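Local coordinates for protein R.Ecl18kI (Enterobacter cloacae, PDB 2GB7) that recognises the double-stranded DNA sequence 5'-CCNGG-3' and cleaves it before the first C as a type II restriction endonuclease, at residues F[174-179]-F[260-265]. The protein carries 1 engineered substitution. Sequence-based numbering, arbitrary orientation.
Sequences RNTMLI and RKWNNV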
# COMPACT_ATOMS: atom_id res chain seq x y z
N ARG F 174 -15.82 17.06 -21.25
CA ARG F 174 -15.07 17.75 -22.28
C ARG F 174 -14.33 19.00 -21.73
O ARG F 174 -14.89 19.76 -20.93
CB ARG F 174 -16.01 18.13 -23.42
CG ARG F 174 -15.36 18.84 -24.59
CD ARG F 174 -16.30 18.81 -25.80
NE ARG F 174 -15.58 19.20 -27.02
CZ ARG F 174 -15.00 18.33 -27.85
NH1 ARG F 174 -15.06 17.03 -27.61
NH2 ARG F 174 -14.38 18.76 -28.92
N ASN F 175 -13.08 19.17 -22.15
CA ASN F 175 -12.24 20.31 -21.76
C ASN F 175 -11.94 20.38 -20.28
O ASN F 175 -11.61 21.45 -19.78
CB ASN F 175 -12.82 21.64 -22.26
CG ASN F 175 -12.77 21.75 -23.79
OD1 ASN F 175 -11.82 21.29 -24.41
ND2 ASN F 175 -13.80 22.35 -24.39
N THR F 176 -12.04 19.23 -19.59
CA THR F 176 -11.63 19.16 -18.20
C THR F 176 -10.27 18.46 -18.04
O THR F 176 -9.72 17.84 -19.00
CB THR F 176 -12.68 18.45 -17.30
OG1 THR F 176 -12.78 17.08 -17.71
CG2 THR F 176 -14.09 19.12 -17.41
N MET F 177 -9.73 18.56 -16.84
CA MET F 177 -8.47 17.84 -16.55
C MET F 177 -8.61 17.26 -15.16
O MET F 177 -9.11 17.93 -14.25
CB MET F 177 -7.25 18.78 -16.60
CG MET F 177 -6.00 18.03 -16.18
SD MET F 177 -4.53 19.07 -16.32
CE MET F 177 -4.67 19.44 -18.00
N LEU F 178 -8.21 15.99 -15.00
CA LEU F 178 -8.20 15.33 -13.71
C LEU F 178 -6.79 14.94 -13.37
O LEU F 178 -6.07 14.42 -14.21
CB LEU F 178 -9.03 14.04 -13.74
CG LEU F 178 -10.50 14.21 -14.14
CD1 LEU F 178 -11.16 12.85 -14.13
CD2 LEU F 178 -11.22 15.16 -13.21
N ILE F 179 -6.44 15.18 -12.12
CA ILE F 179 -5.10 14.87 -11.61
C ILE F 179 -5.16 14.00 -10.37
O ILE F 179 -5.86 14.35 -9.40
CB ILE F 179 -4.32 16.16 -11.29
CG1 ILE F 179 -4.27 17.08 -12.51
CG2 ILE F 179 -2.90 15.81 -10.76
CD1 ILE F 179 -3.85 18.53 -12.18
N ARG F 260 -8.25 28.28 -20.21
CA ARG F 260 -8.68 29.44 -21.01
C ARG F 260 -10.05 29.24 -21.64
O ARG F 260 -10.74 30.22 -21.94
CB ARG F 260 -7.68 29.78 -22.11
CG ARG F 260 -6.30 30.14 -21.63
CD ARG F 260 -5.50 30.61 -22.82
NE ARG F 260 -4.26 29.86 -22.96
CZ ARG F 260 -3.10 30.17 -22.39
NH1 ARG F 260 -2.99 31.25 -21.61
NH2 ARG F 260 -2.04 29.40 -22.60
N LYS F 261 -10.43 27.99 -21.86
CA LYS F 261 -11.74 27.67 -22.42
C LYS F 261 -12.87 27.92 -21.41
O LYS F 261 -14.06 27.98 -21.76
CB LYS F 261 -11.77 26.23 -22.94
CG LYS F 261 -10.67 25.92 -23.94
CD LYS F 261 -10.67 24.44 -24.25
CE LYS F 261 -9.44 24.02 -25.03
NZ LYS F 261 -9.48 24.49 -26.44
N TRP F 262 -12.50 28.11 -20.15
CA TRP F 262 -13.45 28.32 -19.08
C TRP F 262 -13.51 29.77 -18.63
O TRP F 262 -14.28 30.12 -17.73
CB TRP F 262 -13.08 27.41 -17.91
CG TRP F 262 -13.22 25.99 -18.29
CD1 TRP F 262 -12.23 25.13 -18.67
CD2 TRP F 262 -14.44 25.25 -18.36
NE1 TRP F 262 -12.77 23.88 -18.96
CE2 TRP F 262 -14.12 23.93 -18.76
CE3 TRP F 262 -15.78 25.58 -18.09
CZ2 TRP F 262 -15.10 22.93 -18.92
CZ3 TRP F 262 -16.75 24.60 -18.25
CH2 TRP F 262 -16.40 23.29 -18.67
N ASN F 263 -12.69 30.61 -19.26
CA ASN F 263 -12.53 32.01 -18.86
C ASN F 263 -13.81 32.82 -18.84
O ASN F 263 -14.22 33.30 -17.77
CB ASN F 263 -11.50 32.70 -19.74
CG ASN F 263 -10.23 32.99 -18.99
OD1 ASN F 263 -10.25 33.71 -17.99
ND2 ASN F 263 -9.12 32.44 -19.47
N ASN F 264 -14.43 33.00 -20.00
CA ASN F 264 -15.70 33.74 -20.07
C ASN F 264 -16.87 32.87 -20.51
O ASN F 264 -17.52 33.12 -21.53
CB ASN F 264 -15.58 35.04 -20.89
CG ASN F 264 -14.93 34.84 -22.25
OD1 ASN F 264 -14.34 35.78 -22.80
ND2 ASN F 264 -15.03 33.64 -22.81
N VAL F 265 -17.13 31.84 -19.71
CA VAL F 265 -18.25 30.94 -19.93
C VAL F 265 -19.47 31.50 -19.21
O VAL F 265 -19.41 31.87 -18.03
CB VAL F 265 -17.90 29.47 -19.51
CG1 VAL F 265 -17.24 29.45 -18.15
CG2 VAL F 265 -19.12 28.56 -19.52
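The CA atoms of Asn-175 and Lys-261 are the nearest pair across the two segments, 7.4 Å apart, where the turn leading into strand 177-181 faces the loop that follows helix 248-259. Asn-175 sits at the turn with positive phi (63°), a conformation asparagine tolerates better than most residues. Its carbonyl accepts the indole N-H of Trp-262: NE1 lies 2.8 Å from Asn-175 O, and the bond is nearly straight at 169°. The oxygen lies in the ring plane, while seen from the acceptor the donor stands above the carbonyl plane. Tryptophan suits the place because it reaches far from its own backbone, satisfies a main-chain oxygen at its edge and still offers hydrocarbon for packing; Thr-176 CG2 comes obliquely to CZ2 at 4.2 Å. Pro-164 touches both Thr-176 and Trp-262, and Thr-176 OG1 bonds back to Lys-173 O.

The Asn-175 side chain crosses that of Lys-261 at about a right angle, its OD1 lying 3.4 Å from Lys-261 CD. The CB of Lys-261 points toward the asparagine, and the lysine methylene groups pack against the amide. Met-177 and Leu-178 carry the chain on into the sheet by backbone hydrogen bonds to Met-163 and Tyr-205. The contact lies at the surface and joins the loop after helix 248-259 to the start of a central strand in the mixed sheet of a PD-(D/E)XK nuclease fold.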